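Local coordinates for uncharacterized protein (Bacteroides ovatus, PDB 4IRT) that is of unknown function but is probably a neuraminidase-like enzyme built on a beta-propeller of BNR-type repeats, at residues V203-I209 with Q246-N252; Y265-Y269 with I314-I319. Where two conformers were deposited one is given. Residues are numbered along the deposited sequence.

Overall arrangement
Both contacts lie in the beta-propeller, on the same side of its centre and in series along the chain. Contact 1 packs the end of a hairpin loop and the start of its second strand against the loop that crosses to the next blade. Contact 2 packs that next blade against the one after it. Their centres are about 14 Å apart. Contact 1 lies about 18 Å from the centre of the chain, contact 2 about 10 Å. They touch: Asn252 O and Arg316 NH1, 3.1 Å apart, form a probable hydrogen bond. Arg316 NE also forms a salt bridge with Glu366. Ile251 CG1 packs 3.4 Å from Tyr269 OH. Neither contact can be assigned to a catalytic site.

Contact 1. Residues V203-I209 with Q246-N252; sequences VETNHDI and QNCELIN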
# COMPACT_ATOMS: atom_id res chain seq x y z
N VAL A 203 3.38 -3.56 -19.49
CA VAL A 203 2.36 -3.81 -18.47
C VAL A 203 1.41 -4.97 -18.83
O VAL A 203 0.95 -5.69 -17.94
CB VAL A 203 1.56 -2.53 -18.18
CG1 VAL A 203 0.69 -2.11 -19.35
CG2 VAL A 203 0.71 -2.74 -16.91
N GLU A 204 1.09 -5.14 -20.11
CA GLU A 204 0.23 -6.26 -20.52
C GLU A 204 0.82 -7.64 -20.30
O GLU A 204 0.11 -8.64 -20.49
CB GLU A 204 -0.22 -6.12 -21.99
CG GLU A 204 0.91 -6.19 -23.01
CD GLU A 204 1.54 -4.85 -23.35
OE1 GLU A 204 1.48 -3.90 -22.52
OE2 GLU A 204 2.15 -4.79 -24.47
N THR A 205 2.10 -7.71 -19.93
CA THR A 205 2.77 -8.96 -19.65
C THR A 205 2.76 -9.31 -18.15
O THR A 205 3.42 -10.26 -17.74
CB THR A 205 4.21 -9.02 -20.25
OG1 THR A 205 5.12 -8.21 -19.49
CG2 THR A 205 4.22 -8.60 -21.71
N ASN A 206 2.01 -8.56 -17.34
CA ASN A 206 1.68 -8.99 -15.98
C ASN A 206 0.89 -10.30 -16.06
O ASN A 206 0.07 -10.49 -16.98
CB ASN A 206 0.77 -7.98 -15.26
CG ASN A 206 1.44 -6.69 -14.88
OD1 ASN A 206 2.69 -6.56 -14.80
ND2 ASN A 206 0.59 -5.68 -14.61
N HIS A 207 1.16 -11.20 -15.13
CA HIS A 207 0.38 -12.41 -15.02
C HIS A 207 0.47 -13.02 -13.64
O HIS A 207 1.51 -12.90 -12.97
CB HIS A 207 0.81 -13.43 -16.09
CG HIS A 207 2.25 -13.83 -16.01
ND1 HIS A 207 2.67 -14.97 -15.34
CD2 HIS A 207 3.37 -13.29 -16.56
CE1 HIS A 207 3.99 -15.09 -15.47
NE2 HIS A 207 4.43 -14.09 -16.21
N ASP A 208 -0.63 -13.67 -13.24
CA ASP A 208 -0.75 -14.46 -12.01
C ASP A 208 -0.75 -13.64 -10.72
O ASP A 208 -0.28 -12.50 -10.69
CB ASP A 208 0.35 -15.54 -11.94
CG ASP A 208 0.26 -16.53 -13.09
OD1 ASP A 208 -0.85 -17.06 -13.36
OD2 ASP A 208 1.30 -16.78 -13.74
N ILE A 209 -1.33 -14.23 -9.68
CA ILE A 209 -1.26 -13.74 -8.31
C ILE A 209 -0.72 -14.85 -7.42
O ILE A 209 -1.34 -15.93 -7.31
CB ILE A 209 -2.63 -13.26 -7.77
CG1 ILE A 209 -3.25 -12.23 -8.75
CG2 ILE A 209 -2.47 -12.67 -6.37
CD1 ILE A 209 -4.56 -11.61 -8.31
N GLN A 246 -1.36 -13.35 -19.24
CA GLN A 246 -1.01 -12.05 -19.76
C GLN A 246 -2.22 -11.56 -20.57
O GLN A 246 -3.08 -12.36 -20.94
CB GLN A 246 0.23 -12.16 -20.64
CG GLN A 246 1.44 -12.68 -19.86
CD GLN A 246 2.71 -12.66 -20.69
OE1 GLN A 246 2.93 -11.77 -21.52
NE2 GLN A 246 3.57 -13.66 -20.46
N ASN A 247 -2.29 -10.25 -20.79
CA ASN A 247 -3.34 -9.62 -21.59
C ASN A 247 -4.77 -9.78 -21.05
O ASN A 247 -5.71 -9.90 -21.80
CB ASN A 247 -3.24 -10.08 -23.05
CG ASN A 247 -1.94 -9.67 -23.68
OD1 ASN A 247 -1.72 -8.49 -23.91
ND2 ASN A 247 -1.06 -10.64 -23.92
N CYS A 248 -4.91 -9.77 -19.72
CA CYS A 248 -6.24 -9.71 -19.14
C CYS A 248 -6.44 -8.47 -18.29
O CYS A 248 -7.36 -8.44 -17.43
CB CYS A 248 -6.62 -11.00 -18.40
SG CYS A 248 -5.79 -11.24 -16.82
N GLU A 249 -5.61 -7.46 -18.53
CA GLU A 249 -5.67 -6.17 -17.83
C GLU A 249 -5.42 -6.31 -16.31
O GLU A 249 -5.93 -5.54 -15.50
CB GLU A 249 -7.03 -5.50 -18.05
CG GLU A 249 -7.48 -5.37 -19.48
CD GLU A 249 -6.53 -4.58 -20.38
OE1 GLU A 249 -5.58 -3.90 -19.91
OE2 GLU A 249 -6.79 -4.62 -21.61
N LEU A 250 -4.66 -7.33 -15.94
CA LEU A 250 -4.25 -7.52 -14.57
C LEU A 250 -3.23 -6.43 -14.21
O LEU A 250 -2.23 -6.25 -14.90
CB LEU A 250 -3.63 -8.89 -14.38
CG LEU A 250 -3.10 -9.15 -12.97
CD1 LEU A 250 -4.21 -9.18 -11.95
CD2 LEU A 250 -2.28 -10.43 -12.97
N ILE A 251 -3.53 -5.72 -13.14
CA ILE A 251 -2.73 -4.56 -12.72
C ILE A 251 -1.70 -5.02 -11.71
O ILE A 251 -1.86 -6.07 -11.06
CB ILE A 251 -3.64 -3.43 -12.18
CG1 ILE A 251 -2.89 -2.11 -11.92
CG2 ILE A 251 -4.36 -3.89 -10.93
CD1 ILE A 251 -2.25 -1.50 -13.14
N ASN A 252 -0.62 -4.26 -11.61
CA ASN A 252 0.43 -4.50 -10.63
C ASN A 252 0.45 -3.45 -9.52
O ASN A 252 0.05 -2.31 -9.76
CB ASN A 252 1.81 -4.52 -11.29
CG ASN A 252 2.06 -3.31 -12.15
OD1 ASN A 252 1.50 -3.17 -13.22
ND2 ASN A 252 2.92 -2.41 -11.67
O HOH W 1 -1.61 -6.70 -17.51
O HOH W 2 -2.76 -9.36 -17.66
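The Asn206 amide links segment 203-209 to the crossing loop. Its ND2 donates to Leu250 O at 2.9 Å and to Asn252 OD1 at 3.0 Å. Both bonds are nearly straight. Arg198 joins the network: NE bonds to Asn206 OD1, and NH2 shares Asn252 OD1 with Asn206 ND2. At the other end, Asn247 N donates to Glu204 O at 2.9 Å. A CA-H...O contact follows, with Gln246 CA 3.4 Å from Asn206 O.

Two waters bridge the segments. Water 1 joins two carbonyl oxygens, 2.8 Å from Val203 O and 2.7 Å from Leu250 O. Both are acceptors and cannot bond to each other. Water 2 accepts from Cys248 N at 3.0 Å and Leu250 N at 3.3 Å, and lies 3.1 Å from Asn206 O.

Segment 203-209 has its own internal bonds. Asn206 N to Val203 O, at 3.1 Å, closes the 3-10 segment 203-205. His207 ND1 donates to Asp208 OD2 at 2.8 Å, while His207 NE2 pairs with Glu199.

Packing completes the contact. Leu250 points at the strand: its CD2 is 3.6 Å from Asp208 N, and its CD1 is 4.4 Å from Ile209 CD1. Gln246 CG lies obliquely to the His207 ring, 3.9 Å from CD2.

The turn joins strand 191-198 to strand 206-214 in one four-stranded blade. The 246-252 loop carries the chain from strand 239-242 of that blade toward strand 255-258 of the next, as expected for blade-to-blade connections in a propeller. Ile209 and Ile251 reach strand 264-271 of that next blade.

Contact 2. Residues Y265-Y269 with I314-I319; sequences YIATY and IARPRI
This is face-to-face packing of two adjacent propeller blades, buried and made by side chains. Segment 265-269 is extended in strand 264-271. Segment 314-319 is also extended and leads into strand 318-322 of the following blade. Their end-to-end directions are 175° apart, so they run antiparallel, with Ala267 and Pro317 in register at a CA-CA distance of 6.0 Å.

From alternate positions, Tyr265 meets Ile319, Ala267 meets Pro317, and Tyr269 meets Ile314. Ala267 CB lies 3.6 Å from Pro317 CG and 3.8 Å from Ile319 CG2. Ile319 (chi1 p, chi2 t) brings CD1 to 3.5 Å from Tyr265 CB. Tyr265 (chi1 m) starts toward 314-319, but its ring leads away. Tyr269 takes chi1 p, and Ile314 CD1 sits over its ring face, 3.7 Å from the centroid: a CH-pi contact. Water 3 bridges Tyr269 OH and Ile314 O, 2.7 Å from each.

Pro317 also touches Tyr328 of strand 325-330 and Tyr280 of strand 278-285. Strand 264-271 pairs with strands 255-258 and 278-285 within its own blade.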
# COMPACT_ATOMS: atom_id res chain seq x y z
N TYR A 265 -6.47 -11.67 2.20
CA TYR A 265 -7.38 -11.09 1.23
C TYR A 265 -6.59 -10.16 0.32
O TYR A 265 -5.81 -9.36 0.82
CB TYR A 265 -8.46 -10.25 1.91
CG TYR A 265 -9.41 -11.05 2.74
CD1 TYR A 265 -9.02 -11.53 3.97
CD2 TYR A 265 -10.69 -11.32 2.30
CE1 TYR A 265 -9.89 -12.27 4.76
CE2 TYR A 265 -11.57 -12.06 3.07
CZ TYR A 265 -11.17 -12.54 4.30
OH TYR A 265 -12.01 -13.28 5.11
N ILE A 266 -6.77 -10.28 -1.00
CA ILE A 266 -6.00 -9.47 -1.97
C ILE A 266 -6.97 -8.72 -2.88
O ILE A 266 -7.86 -9.33 -3.43
CB ILE A 266 -5.11 -10.37 -2.84
CG1 ILE A 266 -4.16 -11.19 -1.95
CG2 ILE A 266 -4.36 -9.53 -3.87
CD1 ILE A 266 -3.59 -12.48 -2.55
N ALA A 267 -6.79 -7.41 -3.02
CA ALA A 267 -7.68 -6.57 -3.82
C ALA A 267 -6.97 -6.07 -5.07
O ALA A 267 -5.84 -5.56 -5.01
CB ALA A 267 -8.18 -5.39 -3.01
N THR A 268 -7.60 -6.27 -6.22
CA THR A 268 -7.01 -5.91 -7.48
C THR A 268 -8.10 -5.82 -8.54
O THR A 268 -9.29 -5.70 -8.21
CB THR A 268 -5.86 -6.89 -7.90
OG1 THR A 268 -5.21 -6.39 -9.06
CG2 THR A 268 -6.40 -8.31 -8.21
N TYR A 269 -7.67 -5.80 -9.82
CA TYR A 269 -8.61 -5.84 -10.93
C TYR A 269 -8.04 -6.55 -12.17
O TYR A 269 -6.84 -6.68 -12.33
CB TYR A 269 -9.16 -4.45 -11.29
CG TYR A 269 -8.18 -3.39 -11.82
CD1 TYR A 269 -7.67 -3.46 -13.11
CD2 TYR A 269 -7.81 -2.31 -11.03
CE1 TYR A 269 -6.79 -2.50 -13.60
CE2 TYR A 269 -6.93 -1.32 -11.49
CZ TYR A 269 -6.42 -1.42 -12.76
OH TYR A 269 -5.56 -0.46 -13.26
N ILE A 314 -9.62 3.94 -13.29
CA ILE A 314 -9.98 3.44 -11.97
C ILE A 314 -8.72 3.37 -11.10
O ILE A 314 -7.58 3.24 -11.59
CB ILE A 314 -10.69 2.07 -12.02
CG1 ILE A 314 -9.78 0.98 -12.53
CG2 ILE A 314 -11.94 2.13 -12.90
CD1 ILE A 314 -10.41 -0.39 -12.55
N ALA A 315 -8.93 3.47 -9.79
CA ALA A 315 -7.85 3.39 -8.82
C ALA A 315 -7.56 1.96 -8.44
O ALA A 315 -8.47 1.14 -8.36
CB ALA A 315 -8.20 4.17 -7.57
N ARG A 316 -6.31 1.68 -8.12
CA ARG A 316 -6.01 0.44 -7.43
C ARG A 316 -6.62 0.50 -6.00
O ARG A 316 -6.66 1.56 -5.38
CB ARG A 316 -4.52 0.23 -7.39
CG ARG A 316 -3.99 -0.06 -8.78
CD ARG A 316 -2.49 -0.07 -8.85
NE ARG A 316 -1.96 1.26 -8.61
CZ ARG A 316 -0.70 1.61 -8.81
NH1 ARG A 316 0.19 0.72 -9.21
NH2 ARG A 316 -0.32 2.85 -8.56
N PRO A 317 -7.14 -0.62 -5.52
CA PRO A 317 -7.98 -0.59 -4.34
C PRO A 317 -7.32 -0.87 -3.00
O PRO A 317 -6.21 -1.40 -2.93
CB PRO A 317 -9.01 -1.67 -4.65
CG PRO A 317 -8.21 -2.70 -5.37
CD PRO A 317 -7.30 -1.89 -6.27
N ARG A 318 -8.05 -0.53 -1.94
CA ARG A 318 -7.69 -0.96 -0.57
C ARG A 318 -8.90 -1.66 0.04
O ARG A 318 -10.03 -1.45 -0.40
CB ARG A 318 -7.32 0.22 0.33
CG ARG A 318 -6.05 0.99 -0.02
CD ARG A 318 -4.86 0.40 0.65
NE ARG A 318 -3.57 1.09 0.48
CZ ARG A 318 -2.79 1.46 1.49
NH1 ARG A 318 -3.17 1.33 2.76
NH2 ARG A 318 -1.63 2.02 1.22
N ILE A 319 -8.64 -2.50 1.04
CA ILE A 319 -9.68 -3.24 1.74
C ILE A 319 -9.39 -3.31 3.24
O ILE A 319 -8.22 -3.32 3.67
CB ILE A 319 -9.82 -4.70 1.24
CG1 ILE A 319 -8.44 -5.39 1.16
CG2 ILE A 319 -10.53 -4.76 -0.09
CD1 ILE A 319 -8.55 -6.89 0.91
O HOH W 3 -5.45 1.65 -11.56